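Local coordinates for protein mRNA-capping enzyme subunit alpha (Saccharomyces cerevisiae, PDB 3KYH) that transfers GMP from GTP to the 5'-diphosphate end of RNA through a covalent enzyme-GMP intermediate, the second step of mRNA capping, at residues 107-112 against 195-200; 80-85 against 127-132; 64-69 against 408-413; 34-39 against 160-165. One frame throughout, in Å; residues are numbered along the deposited sequence.

Contact 1: 107-112 against 195-200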
loop_
_atom_site.group_PDB
_atom_site.type_symbol
_atom_site.label_atom_id
_atom_site.label_comp_id
_atom_site.label_asym_id
_atom_site.label_seq_id
_atom_site.Cartn_x
_atom_site.Cartn_y
_atom_site.Cartn_z
ATOM N N GLY C 107 28.748 27.698 32.706
ATOM C CA GLY C 107 29.761 27.856 33.769
ATOM C C GLY C 107 29.321 28.103 35.206
ATOM O O GLY C 107 28.721 29.134 35.520
ATOM N N PHE C 108 29.629 27.139 36.068
ATOM C CA PHE C 108 29.368 27.246 37.500
ATOM C C PHE C 108 30.457 26.528 38.300
ATOM O O PHE C 108 30.793 25.368 38.035
ATOM C CB PHE C 108 27.985 26.693 37.878
ATOM C CG PHE C 108 26.823 27.635 37.617
ATOM C CD1 PHE C 108 26.635 28.790 38.383
ATOM C CD2 PHE C 108 25.855 27.309 36.665
ATOM C CE1 PHE C 108 25.530 29.629 38.161
ATOM C CE2 PHE C 108 24.744 28.129 36.441
ATOM C CZ PHE C 108 24.583 29.294 37.195
ATOM N N ARG C 109 30.988 27.229 39.296
ATOM C CA ARG C 109 32.043 26.683 40.134
ATOM C C ARG C 109 31.548 26.381 41.549
ATOM O O ARG C 109 31.700 27.197 42.473
ATOM C CB ARG C 109 33.262 27.617 40.118
ATOM C CG ARG C 109 34.090 27.566 38.817
ATOM C CD ARG C 109 33.562 28.486 37.706
ATOM N NE ARG C 109 34.248 28.243 36.436
ATOM C CZ ARG C 109 34.433 29.151 35.478
ATOM N NH1 ARG C 109 34.012 30.411 35.623
ATOM N NH2 ARG C 109 35.076 28.803 34.370
ATOM N N PHE C 110 30.935 25.208 41.692
ATOM C CA PHE C 110 30.411 24.770 42.983
ATOM C C PHE C 110 31.501 24.033 43.782
ATOM O O PHE C 110 32.006 23.011 43.305
ATOM C CB PHE C 110 29.107 23.984 42.820
ATOM C CG PHE C 110 28.007 24.747 42.078
ATOM C CD1 PHE C 110 27.132 24.068 41.224
ATOM C CD2 PHE C 110 27.839 26.141 42.241
ATOM C CE1 PHE C 110 26.143 24.763 40.512
ATOM C CE2 PHE C 110 26.819 26.852 41.555
ATOM C CZ PHE C 110 25.974 26.159 40.690
ATOM N N PRO C 111 31.897 24.579 44.964
ATOM C CA PRO C 111 33.111 24.261 45.745
ATOM C C PRO C 111 32.991 23.587 47.125
ATOM O O PRO C 111 32.329 22.550 47.256
ATOM C CB PRO C 111 33.731 25.654 45.952
ATOM C CG PRO C 111 32.629 26.633 45.666
ATOM C CD PRO C 111 31.366 25.872 45.416
ATOM N N ARG C 112 33.771 24.109 48.079
ATOM C CA ARG C 112 33.562 23.965 49.521
ATOM C C ARG C 112 34.318 25.110 50.223
ATOM O O ARG C 112 34.579 26.172 49.627
ATOM C CB ARG C 112 34.137 22.646 50.017
ATOM C CG ARG C 112 33.247 21.436 49.959
ATOM C CD ARG C 112 34.069 20.354 49.254
ATOM N NE ARG C 112 33.801 18.989 49.710
ATOM C CZ ARG C 112 33.816 17.913 48.928
ATOM N NH1 ARG C 112 34.068 18.042 47.626
ATOM N NH2 ARG C 112 33.557 16.707 49.458
ATOM N N THR C 195 31.208 35.264 34.850
ATOM C CA THR C 195 30.058 35.839 34.148
ATOM C C THR C 195 29.463 34.678 33.336
ATOM O O THR C 195 28.327 34.755 32.817
ATOM C CB THR C 195 30.399 37.105 33.299
ATOM O OG1 THR C 195 31.282 37.982 34.023
ATOM C CG2 THR C 195 29.129 37.883 32.985
ATOM N N THR C 196 30.263 33.600 33.298
ATOM C CA THR C 196 29.893 32.229 32.885
ATOM C C THR C 196 28.579 31.738 33.540
ATOM O O THR C 196 27.975 30.770 33.068
ATOM C CB THR C 196 31.023 31.168 33.255
ATOM O OG1 THR C 196 31.086 30.970 34.671
ATOM C CG2 THR C 196 32.430 31.517 32.751
ATOM N N PHE C 197 28.210 32.375 34.657
ATOM C CA PHE C 197 27.002 32.134 35.465
ATOM C C PHE C 197 25.784 32.805 34.761
ATOM O O PHE C 197 25.690 34.039 34.739
ATOM C CB PHE C 197 27.201 32.777 36.861
ATOM C CG PHE C 197 28.124 32.033 37.821
ATOM C CD1 PHE C 197 27.834 32.054 39.193
ATOM C CD2 PHE C 197 29.304 31.398 37.409
ATOM C CE1 PHE C 197 28.645 31.407 40.134
ATOM C CE2 PHE C 197 30.152 30.737 38.348
ATOM C CZ PHE C 197 29.818 30.748 39.717
ATOM N N PRO C 198 24.861 32.015 34.173
ATOM C CA PRO C 198 23.756 32.539 33.355
ATOM C C PRO C 198 22.591 33.184 34.093
ATOM O O PRO C 198 21.765 33.840 33.458
ATOM C CB PRO C 198 23.211 31.285 32.650
ATOM C CG PRO C 198 23.560 30.175 33.563
ATOM C CD PRO C 198 24.942 30.552 34.045
ATOM N N PHE C 199 22.515 32.978 35.405
ATOM C CA PHE C 199 21.334 33.297 36.195
ATOM C C PHE C 199 21.625 33.217 37.696
ATOM O O PHE C 199 22.513 32.464 38.095
ATOM C CB PHE C 199 20.205 32.345 35.793
ATOM C CG PHE C 199 20.370 30.895 36.249
ATOM C CD1 PHE C 199 20.593 30.538 37.588
ATOM C CD2 PHE C 199 20.115 29.865 35.348
ATOM C CE1 PHE C 199 20.564 29.201 37.988
ATOM C CE2 PHE C 199 20.163 28.522 35.733
ATOM C CZ PHE C 199 20.369 28.194 37.056
ATOM N N LYS C 200 20.861 33.935 38.524
ATOM C CA LYS C 200 21.135 34.006 39.967
ATOM C C LYS C 200 20.598 32.840 40.830
ATOM O O LYS C 200 19.701 32.094 40.408
ATOM C CB LYS C 200 20.697 35.361 40.535
ATOM C CG LYS C 200 21.537 35.804 41.739
ATOM C CD LYS C 200 20.889 36.894 42.587
ATOM C CE LYS C 200 21.158 36.583 44.058
ATOM N NZ LYS C 200 21.109 37.752 44.972
#
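G107 and T196 bring two irregular loop backbones to 4.5 Å, CA of G107 to CA of T196, close enough for the hydroxyl of T196 to give a weak hydrogen bond from OG1 to O of G107 (3.1 Å). The main binding is aromatic. F108 drives its CD1 edge onto the face of F197, with CD1 lying 3.5 Å above the centre of that ring and the planes inclined at 51°. The far end of the same ring serves F199: CZ of F108 stands 4.1 Å above the F199 plane, nearer the rim, in a second edge-to-face pair. P198 meets F108 tip to tip, its CD close to both CE2 and CZ. R109, bent at chi2 (85°), lays CD beside CE2 of F197 and brings its guanidinium across the T196 side chain. An alanine in place of F197 would probably leave CD1 of F108 without the ring face it bears on and open a gap beside L186 of helix 168-189. With C93 also against F108, and M95, L148 and Y150 against F199, the chemistry implies cohesion by interlocked rings, in which direction-bound polar bonds play a small part.

Contact 2: 80-85 against 127-132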
loop_
_atom_site.group_PDB
_atom_site.type_symbol
_atom_site.label_atom_id
_atom_site.label_comp_id
_atom_site.label_asym_id
_atom_site.label_seq_id
_atom_site.Cartn_x
_atom_site.Cartn_y
_atom_site.Cartn_z
ATOM N N MET C 80 18.350 20.606 40.794
ATOM C CA MET C 80 19.754 20.810 40.418
ATOM C C MET C 80 20.571 19.540 40.644
ATOM O O MET C 80 20.477 18.909 41.718
ATOM C CB MET C 80 20.389 21.992 41.162
ATOM C CG MET C 80 21.851 22.238 40.783
ATOM S SD MET C 80 21.966 23.091 39.205
ATOM C CE MET C 80 22.574 24.700 39.731
ATOM N N PHE C 81 21.370 19.179 39.643
ATOM C CA PHE C 81 22.308 18.059 39.778
ATOM C C PHE C 81 23.728 18.461 39.434
ATOM O O PHE C 81 23.999 18.859 38.298
ATOM C CB PHE C 81 21.876 16.888 38.895
ATOM C CG PHE C 81 22.691 15.631 39.078
ATOM C CD1 PHE C 81 23.165 15.244 40.337
ATOM C CD2 PHE C 81 22.870 14.770 37.989
ATOM C CE1 PHE C 81 23.855 14.045 40.492
ATOM C CE2 PHE C 81 23.554 13.562 38.122
ATOM C CZ PHE C 81 24.050 13.200 39.385
ATOM N N ILE C 82 24.620 18.388 40.422
ATOM C CA ILE C 82 26.036 18.732 40.167
ATOM C C ILE C 82 27.060 17.667 40.520
ATOM O O ILE C 82 27.215 17.281 41.697
ATOM C CB ILE C 82 26.476 20.163 40.624
ATOM C CG1 ILE C 82 25.742 20.628 41.891
ATOM C CG2 ILE C 82 26.160 21.174 39.530
ATOM C CD1 ILE C 82 26.269 20.075 43.160
ATOM N N VAL C 83 27.713 17.201 39.444
ATOM C CA VAL C 83 28.713 16.118 39.436
ATOM C C VAL C 83 29.822 16.356 38.377
ATOM O O VAL C 83 29.574 17.006 37.349
ATOM C CB VAL C 83 28.046 14.724 39.231
ATOM C CG1 VAL C 83 27.345 14.243 40.492
ATOM C CG2 VAL C 83 27.071 14.749 38.063
ATOM N N ILE C 84 31.005 15.769 38.617
ATOM C CA ILE C 84 32.279 16.054 37.910
ATOM C C ILE C 84 32.707 14.834 37.083
ATOM O O ILE C 84 33.337 13.901 37.620
ATOM C CB ILE C 84 33.415 16.352 38.942
ATOM C CG1 ILE C 84 32.845 16.706 40.328
ATOM C CG2 ILE C 84 34.434 17.364 38.385
ATOM C CD1 ILE C 84 33.812 16.546 41.478
ATOM N N ASN C 85 32.416 14.872 35.780
ATOM C CA ASN C 85 32.390 13.668 34.916
ATOM C C ASN C 85 33.570 12.661 34.895
ATOM O O ASN C 85 34.645 12.959 34.369
ATOM C CB ASN C 85 31.938 14.028 33.488
ATOM C CG ASN C 85 32.993 14.804 32.701
ATOM O OD1 ASN C 85 33.497 15.844 33.139
ATOM N ND2 ASN C 85 33.318 14.297 31.518
ATOM N N ASP C 127 30.825 17.478 44.586
ATOM C CA ASP C 127 30.636 16.128 43.968
ATOM C C ASP C 127 29.581 15.411 44.775
ATOM O O ASP C 127 29.780 15.204 45.988
ATOM C CB ASP C 127 31.928 15.272 44.034
ATOM C CG ASP C 127 31.753 13.779 43.582
ATOM O OD1 ASP C 127 30.654 13.152 43.614
ATOM O OD2 ASP C 127 32.808 13.176 43.261
ATOM N N GLY C 128 28.542 14.961 44.062
ATOM C CA GLY C 128 27.360 14.312 44.633
ATOM C C GLY C 128 26.491 15.284 45.416
ATOM O O GLY C 128 26.437 15.237 46.657
ATOM N N THR C 129 25.820 16.181 44.698
ATOM C CA THR C 129 24.980 17.184 45.358
ATOM C C THR C 129 23.618 17.413 44.674
ATOM O O THR C 129 23.549 17.973 43.566
ATOM C CB THR C 129 25.791 18.479 45.636
ATOM O OG1 THR C 129 26.926 18.169 46.462
ATOM C CG2 THR C 129 24.945 19.563 46.294
ATOM N N LEU C 130 22.554 16.952 45.341
ATOM C CA LEU C 130 21.162 17.036 44.840
ATOM C C LEU C 130 20.201 17.910 45.683
ATOM O O LEU C 130 19.838 17.603 46.841
ATOM C CB LEU C 130 20.578 15.642 44.512
ATOM C CG LEU C 130 19.491 15.485 43.429
ATOM C CD1 LEU C 130 19.937 15.937 42.033
ATOM C CD2 LEU C 130 18.972 14.048 43.351
ATOM N N LEU C 131 19.783 18.993 45.031
ATOM C CA LEU C 131 19.051 20.103 45.654
ATOM C C LEU C 131 17.844 20.515 44.810
ATOM O O LEU C 131 17.981 20.851 43.617
ATOM C CB LEU C 131 19.979 21.305 45.898
ATOM C CG LEU C 131 20.897 21.868 44.802
ATOM C CD1 LEU C 131 22.003 22.651 45.487
ATOM C CD2 LEU C 131 21.548 20.779 43.971
ATOM N N ASP C 132 16.675 20.460 45.450
ATOM C CA ASP C 132 15.378 20.605 44.792
ATOM C C ASP C 132 14.866 22.031 44.662
ATOM O O ASP C 132 14.608 22.705 45.672
ATOM C CB ASP C 132 14.343 19.707 45.483
ATOM C CG ASP C 132 13.024 19.655 44.741
ATOM O OD1 ASP C 132 13.013 19.762 43.496
ATOM O OD2 ASP C 132 11.987 19.536 45.416
#
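M80 and L131 supply the firmest of the backbone bonds between these two antiparallel strands, whose axes run 5.3 Å apart at 168°. N of M80 gives a nearly straight bond to O of L131 (2.9 Å, 165° at the hydrogen). The return bond, from N of L131 to O of M80, is weak at 3.4 Å, and the two joining I82 and T129 are weak as well. Apolar contacts follow the pairing. On one face M80 and L131 lie side by side and point the same way; CG of M80 stands anti to the backbone N (chi1 -180°), and its CB and CG both meet CD2 of L131. On the other face, at the non-hydrogen-bonded pair, L130 crosses F81 and sets its CD1 3.7 Å from CD1 of the ring. Beyond the regular pairing, CD1 of I84 rests on CB of D127 (3.4 Å). Polar side chains look elsewhere: OG1 of T129 bonds to N of N159, and D132 forms a salt bridge with R77. L28, V32 and L35 of helix 23-35 cover F81, while F110 touches M80 and I82 from the opposite face. Strand 76-84 thus runs between 91-96 and 129-139, an arrangement of antiparallel strands backed by a helix that belongs to the nucleotidyltransferase domain of the capping enzymes.

Contact 3: 64-69 against 408-413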
loop_
_atom_site.group_PDB
_atom_site.type_symbol
_atom_site.label_atom_id
_atom_site.label_comp_id
_atom_site.label_asym_id
_atom_site.label_seq_id
_atom_site.Cartn_x
_atom_site.Cartn_y
_atom_site.Cartn_z
ATOM N N ALA C 64 0.498 17.331 65.507
ATOM C CA ALA C 64 1.445 16.371 66.123
ATOM C C ALA C 64 2.957 16.489 65.784
ATOM O O ALA C 64 3.774 15.635 66.180
ATOM C CB ALA C 64 0.952 14.942 65.880
ATOM N N HIS C 65 3.329 17.564 65.082
ATOM C CA HIS C 65 4.703 17.789 64.638
ATOM C C HIS C 65 5.085 19.266 64.737
ATOM O O HIS C 65 4.366 20.067 65.358
ATOM C CB HIS C 65 4.878 17.307 63.189
ATOM C CG HIS C 65 4.941 15.820 63.047
ATOM N ND1 HIS C 65 3.814 15.040 62.882
ATOM C CD2 HIS C 65 5.999 14.971 63.032
ATOM C CE1 HIS C 65 4.176 13.771 62.791
ATOM N NE2 HIS C 65 5.496 13.702 62.880
ATOM N N ASP C 66 6.219 19.597 64.106
ATOM C CA ASP C 66 6.788 20.946 64.071
ATOM C C ASP C 66 6.994 21.245 62.582
ATOM O O ASP C 66 7.769 20.563 61.918
ATOM C CB ASP C 66 8.124 20.997 64.840
ATOM C CG ASP C 66 8.099 20.243 66.186
ATOM O OD1 ASP C 66 8.563 20.833 67.179
ATOM O OD2 ASP C 66 7.691 19.057 66.269
ATOM N N TYR C 67 6.283 22.247 62.061
ATOM C CA TYR C 67 6.109 22.443 60.613
ATOM C C TYR C 67 6.555 23.788 60.038
ATOM O O TYR C 67 6.717 24.766 60.765
ATOM C CB TYR C 67 4.643 22.233 60.248
ATOM C CG TYR C 67 4.308 20.922 59.566
ATOM C CD1 TYR C 67 3.881 19.807 60.308
ATOM C CD2 TYR C 67 4.333 20.826 58.167
ATOM C CE1 TYR C 67 3.508 18.623 59.672
ATOM C CE2 TYR C 67 4.008 19.636 57.514
ATOM C CZ TYR C 67 3.590 18.543 58.275
ATOM O OH TYR C 67 3.250 17.372 57.630
ATOM N N TYR C 68 6.724 23.804 58.715
ATOM C CA TYR C 68 7.187 24.939 57.923
ATOM C C TYR C 68 6.145 25.442 56.927
ATOM O O TYR C 68 5.287 24.678 56.434
ATOM C CB TYR C 68 8.404 24.532 57.088
ATOM C CG TYR C 68 9.774 24.537 57.764
ATOM C CD1 TYR C 68 10.784 23.662 57.327
ATOM C CD2 TYR C 68 10.080 25.431 58.804
ATOM C CE1 TYR C 68 12.049 23.676 57.894
ATOM C CE2 TYR C 68 11.349 25.433 59.398
ATOM C CZ TYR C 68 12.324 24.561 58.928
ATOM O OH TYR C 68 13.572 24.573 59.504
ATOM N N VAL C 69 6.264 26.730 56.608
ATOM C CA VAL C 69 5.544 27.332 55.489
ATOM C C VAL C 69 6.298 28.389 54.713
ATOM O O VAL C 69 6.867 29.338 55.281
ATOM C CB VAL C 69 4.191 27.952 55.865
ATOM C CG1 VAL C 69 3.104 26.907 55.813
ATOM C CG2 VAL C 69 4.259 28.689 57.219
ATOM N N ARG C 408 1.059 26.974 70.766
ATOM C CA ARG C 408 0.707 26.421 72.089
ATOM C C ARG C 408 1.105 24.959 72.127
ATOM O O ARG C 408 1.709 24.483 73.085
ATOM C CB ARG C 408 -0.804 26.554 72.368
ATOM C CG ARG C 408 -1.396 25.642 73.481
ATOM C CD ARG C 408 -2.737 26.147 74.058
ATOM N NE ARG C 408 -3.798 26.318 73.056
ATOM C CZ ARG C 408 -4.168 27.472 72.494
ATOM N NH1 ARG C 408 -3.588 28.632 72.818
ATOM N NH2 ARG C 408 -5.140 27.466 71.589
ATOM N N CYS C 409 0.765 24.269 71.051
ATOM C CA CYS C 409 1.043 22.863 70.903
ATOM C C CYS C 409 2.518 22.565 70.587
ATOM O O CYS C 409 2.949 21.416 70.728
ATOM C CB CYS C 409 0.098 22.312 69.851
ATOM S SG CYS C 409 -0.099 20.571 69.940
ATOM N N TRP C 410 3.275 23.602 70.206
ATOM C CA TRP C 410 4.737 23.565 70.001
ATOM C C TRP C 410 5.441 23.787 71.332
ATOM O O TRP C 410 6.375 23.047 71.661
ATOM C CB TRP C 410 5.188 24.678 69.044
ATOM C CG TRP C 410 6.469 24.436 68.266
ATOM C CD1 TRP C 410 7.649 23.912 68.738
ATOM C CD2 TRP C 410 6.710 24.776 66.890
ATOM N NE1 TRP C 410 8.586 23.870 67.732
ATOM C CE2 TRP C 410 8.039 24.396 66.589
ATOM C CE3 TRP C 410 5.926 25.349 65.877
ATOM C CZ2 TRP C 410 8.600 24.572 65.318
ATOM C CZ3 TRP C 410 6.482 25.520 64.614
ATOM C CH2 TRP C 410 7.808 25.131 64.347
ATOM N N ASP C 411 5.013 24.829 72.056
ATOM C CA ASP C 411 5.477 25.142 73.415
ATOM C C ASP C 411 5.375 23.913 74.325
ATOM O O ASP C 411 6.176 23.745 75.246
ATOM C CB ASP C 411 4.666 26.304 74.014
ATOM C CG ASP C 411 4.905 27.643 73.309
ATOM O OD1 ASP C 411 5.763 27.717 72.396
ATOM O OD2 ASP C 411 4.220 28.634 73.661
ATOM N N GLU C 412 4.401 23.054 74.027
ATOM C CA GLU C 412 4.165 21.820 74.767
ATOM C C GLU C 412 5.230 20.772 74.457
ATOM O O GLU C 412 5.849 20.247 75.383
ATOM C CB GLU C 412 2.757 21.280 74.497
ATOM C CG GLU C 412 2.163 20.500 75.662
ATOM C CD GLU C 412 0.653 20.427 75.584
ATOM O OE1 GLU C 412 -0.002 21.491 75.496
ATOM O OE2 GLU C 412 0.124 19.295 75.618
ATOM N N ARG C 413 5.456 20.492 73.173
ATOM C CA ARG C 413 6.541 19.602 72.741
ATOM C C ARG C 413 7.910 20.103 73.220
ATOM O O ARG C 413 8.812 19.292 73.457
ATOM C CB ARG C 413 6.612 19.498 71.216
ATOM C CG ARG C 413 5.316 19.247 70.485
ATOM C CD ARG C 413 5.500 19.773 69.075
ATOM N NE ARG C 413 4.375 20.596 68.642
ATOM C CZ ARG C 413 3.268 20.130 68.072
ATOM N NH1 ARG C 413 3.144 18.833 67.837
ATOM N NH2 ARG C 413 2.299 20.968 67.723
#
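The approach to strand 67-73, the strand that carries the GMP-accepting K72 further along, receives the final helix of the modelled chain, 404-416, through D66, W410 and R413. W410 stands with CG anti to its backbone N (chi1 -154°) and offers one indole face to D66. CB of D66 lies 3.5 Å above that face, toward the rim, and the carboxylate plane is turned 85° from the ring. OD1 of D66 comes 3.1 Å from NE1 of W410, but the angle is too poor for a hydrogen bond. At the other end of the indole, CH2 reaches 3.8 Å from O of Y67. R413 slides past D66 in the opposite direction, its CD 3.6 Å from OD2 of D66. Its guanidinium has O of H65 over one face and CA of A64 at its edge, in plane, while NH1 finds its hydrogen-bonding partner in O of L63. NE of R413 and OD2 of D66 are 4.4 Å apart, opposite charges without an N-H aimed across; OD2 has its salt bridge with K235. An alanine in place of W410 would probably open a gap beside CB of D66 and leave S209, which also touches the indole, without that neighbour. No hydrogen bond directly joins the two segments, so the chemistry is that of an aromatic face and loosely matched charges at the surface, where K235 and R413 would be expected to favour the ionised form of D66.

Contact 4: 34-39 against 160-165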
loop_
_atom_site.group_PDB
_atom_site.type_symbol
_atom_site.label_atom_id
_atom_site.label_comp_id
_atom_site.label_asym_id
_atom_site.label_seq_id
_atom_site.Cartn_x
_atom_site.Cartn_y
_atom_site.Cartn_z
ATOM N N LYS C 34 22.151 5.320 42.617
ATOM C CA LYS C 34 23.021 4.881 43.696
ATOM C C LYS C 34 23.189 5.968 44.745
ATOM O O LYS C 34 23.126 5.670 45.942
ATOM C CB LYS C 34 24.376 4.413 43.143
ATOM C CG LYS C 34 24.320 3.152 42.256
ATOM C CD LYS C 34 24.407 1.844 43.061
ATOM C CE LYS C 34 23.527 0.737 42.470
ATOM N NZ LYS C 34 22.074 1.109 42.512
ATOM N N LEU C 35 23.334 7.214 44.287
ATOM C CA LEU C 35 23.549 8.381 45.151
ATOM C C LEU C 35 22.483 8.555 46.241
ATOM O O LEU C 35 22.740 9.196 47.269
ATOM C CB LEU C 35 23.681 9.662 44.316
ATOM C CG LEU C 35 24.700 10.773 44.641
ATOM C CD1 LEU C 35 24.595 11.906 43.619
ATOM C CD2 LEU C 35 24.630 11.357 46.056
ATOM N N LEU C 36 21.303 7.975 46.027
ATOM C CA LEU C 36 20.242 7.977 47.033
ATOM C C LEU C 36 19.754 6.556 47.337
ATOM O O LEU C 36 18.655 6.366 47.864
ATOM C CB LEU C 36 19.082 8.881 46.593
ATOM C CG LEU C 36 19.345 10.343 46.207
ATOM C CD1 LEU C 36 18.258 10.865 45.244
ATOM C CD2 LEU C 36 19.528 11.247 47.437
ATOM N N ASN C 37 20.590 5.568 47.023
ATOM C CA ASN C 37 20.326 4.139 47.288
ATOM C C ASN C 37 18.928 3.597 46.920
ATOM O O ASN C 37 18.243 2.960 47.737
ATOM C CB ASN C 37 20.865 3.661 48.671
ATOM C CG ASN C 37 20.364 4.501 49.863
ATOM O OD1 ASN C 37 19.166 4.535 50.179
ATOM N ND2 ASN C 37 21.306 5.143 50.557
ATOM N N SER C 38 18.532 3.883 45.677
ATOM C CA SER C 38 17.325 3.349 45.029
ATOM C C SER C 38 17.316 3.736 43.551
ATOM O O SER C 38 17.465 4.917 43.228
ATOM C CB SER C 38 16.033 3.817 45.697
ATOM O OG SER C 38 14.975 2.949 45.331
ATOM N N PRO C 39 17.084 2.759 42.651
ATOM C CA PRO C 39 17.412 3.020 41.253
ATOM C C PRO C 39 16.337 3.788 40.491
ATOM O O PRO C 39 16.465 3.990 39.276
ATOM C CB PRO C 39 17.598 1.612 40.686
ATOM C CG PRO C 39 16.698 0.725 41.543
ATOM C CD PRO C 39 16.314 1.505 42.787
ATOM N N GLY C 160 28.503 13.756 47.801
ATOM C CA GLY C 160 28.324 12.304 47.761
ATOM C C GLY C 160 27.449 11.708 48.849
ATOM O O GLY C 160 26.904 10.618 48.680
ATOM N N ARG C 161 27.328 12.419 49.968
ATOM C CA ARG C 161 26.568 11.982 51.141
ATOM C C ARG C 161 25.051 12.116 50.886
ATOM O O ARG C 161 24.534 13.223 50.686
ATOM C CB ARG C 161 27.106 12.713 52.408
ATOM C CG ARG C 161 26.141 12.959 53.600
ATOM C CD ARG C 161 26.868 13.266 54.942
ATOM N NE ARG C 161 25.930 13.312 56.071
ATOM C CZ ARG C 161 25.226 12.276 56.543
ATOM N NH1 ARG C 161 25.345 11.055 56.035
ATOM N NH2 ARG C 161 24.375 12.451 57.540
ATOM N N CYS C 162 24.371 10.970 50.807
ATOM C CA CYS C 162 22.904 10.919 50.697
ATOM C C CYS C 162 22.240 11.546 51.922
ATOM O O CYS C 162 22.161 10.936 53.000
ATOM C CB CYS C 162 22.391 9.482 50.507
ATOM S SG CYS C 162 20.620 9.249 50.878
ATOM N N LEU C 163 21.802 12.787 51.745
ATOM C CA LEU C 163 21.021 13.471 52.770
ATOM C C LEU C 163 19.504 13.264 52.561
ATOM O O LEU C 163 18.753 14.224 52.490
ATOM C CB LEU C 163 21.425 14.960 52.842
ATOM C CG LEU C 163 22.487 15.472 53.844
ATOM C CD1 LEU C 163 22.802 16.944 53.614
ATOM C CD2 LEU C 163 22.091 15.271 55.317
ATOM N N THR C 164 19.065 12.016 52.406
ATOM C CA THR C 164 17.638 11.680 52.321
ATOM C C THR C 164 17.135 11.326 53.721
ATOM O O THR C 164 16.298 12.037 54.278
ATOM C CB THR C 164 17.374 10.453 51.408
ATOM O OG1 THR C 164 18.053 10.601 50.155
ATOM C CG2 THR C 164 15.888 10.271 51.152
ATOM N N GLN C 165 17.718 10.273 54.303
ATOM C CA GLN C 165 17.221 9.603 55.508
ATOM C C GLN C 165 17.220 10.456 56.783
ATOM O O GLN C 165 16.795 9.992 57.857
ATOM C CB GLN C 165 17.997 8.297 55.714
ATOM C CG GLN C 165 17.549 7.095 54.884
ATOM C CD GLN C 165 17.164 7.449 53.459
ATOM O OE1 GLN C 165 16.063 7.945 53.214
ATOM N NE2 GLN C 165 18.066 7.192 52.514
#
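L36 packs against C162 and T164 at the C-terminal end of helix 23-35, and no hydrogen bond crosses between the two segments. The helix end is a Schellman motif: N37 has the positive phi (46°) of its C-prime residue, N of N37 bonds to O of K34 at 2.8 Å, and N of S38 reaches back to the carbonyl oxygen of the residue before K34. Three successive residues, L35, L36 and N37, meet the other segment across this helix end. L35 sets CD2 3.6 Å from O of G160, and its own carbonyl oxygen lies 3.3 Å from CB of C162. L36 crosses T164 at about a right angle, its CD2 directed to the side chains of C162 and T164, whose sulfur and hydroxyl are doubtfully placed. N37 and Q165 reach toward each other tip to tip; OD1 of N37 and NE2 of Q165 stay 3.7 Å apart, with the amide planes turned 53° from one another. Behind these contacts L35 rests on A157 and L36 on L156, so both leucines also bear on strand 154-158. G160 takes a positive phi at the tight reversal between that strand and the short strand 161-162, and its backbone bonds to G128. The arrangement is the end of a helix seated on a beta hairpin: helix 23-35 lies against the sheet, and its capped C-terminus meets the hairpin's second strand and the turn that follows.

In the fold
The eight segments follow in the order 34-39, 64-69, 80-85, 107-112, 127-132, 160-165, 195-200 and 408-413; contact 1 crosses contacts 2 and 4, contact 2 is nested inside contact 4, and contact 3 encloses contacts 1 and 2. Contact 2 is the middle of a connected group, its centre about 13 Å from that of contact 1 and about 12 Å from that of contact 4. F110 joins contact 1 to M80 and I82. Contacts 2 and 4 reach one sheet, and L35 of helix 23-35 packs on F81. Contact 3 stands apart, its centre about 29 to 38 Å from the others, on the sheet containing strand 67-73; by closing a 338-residue span it returns the chain's end to the catalytic domain.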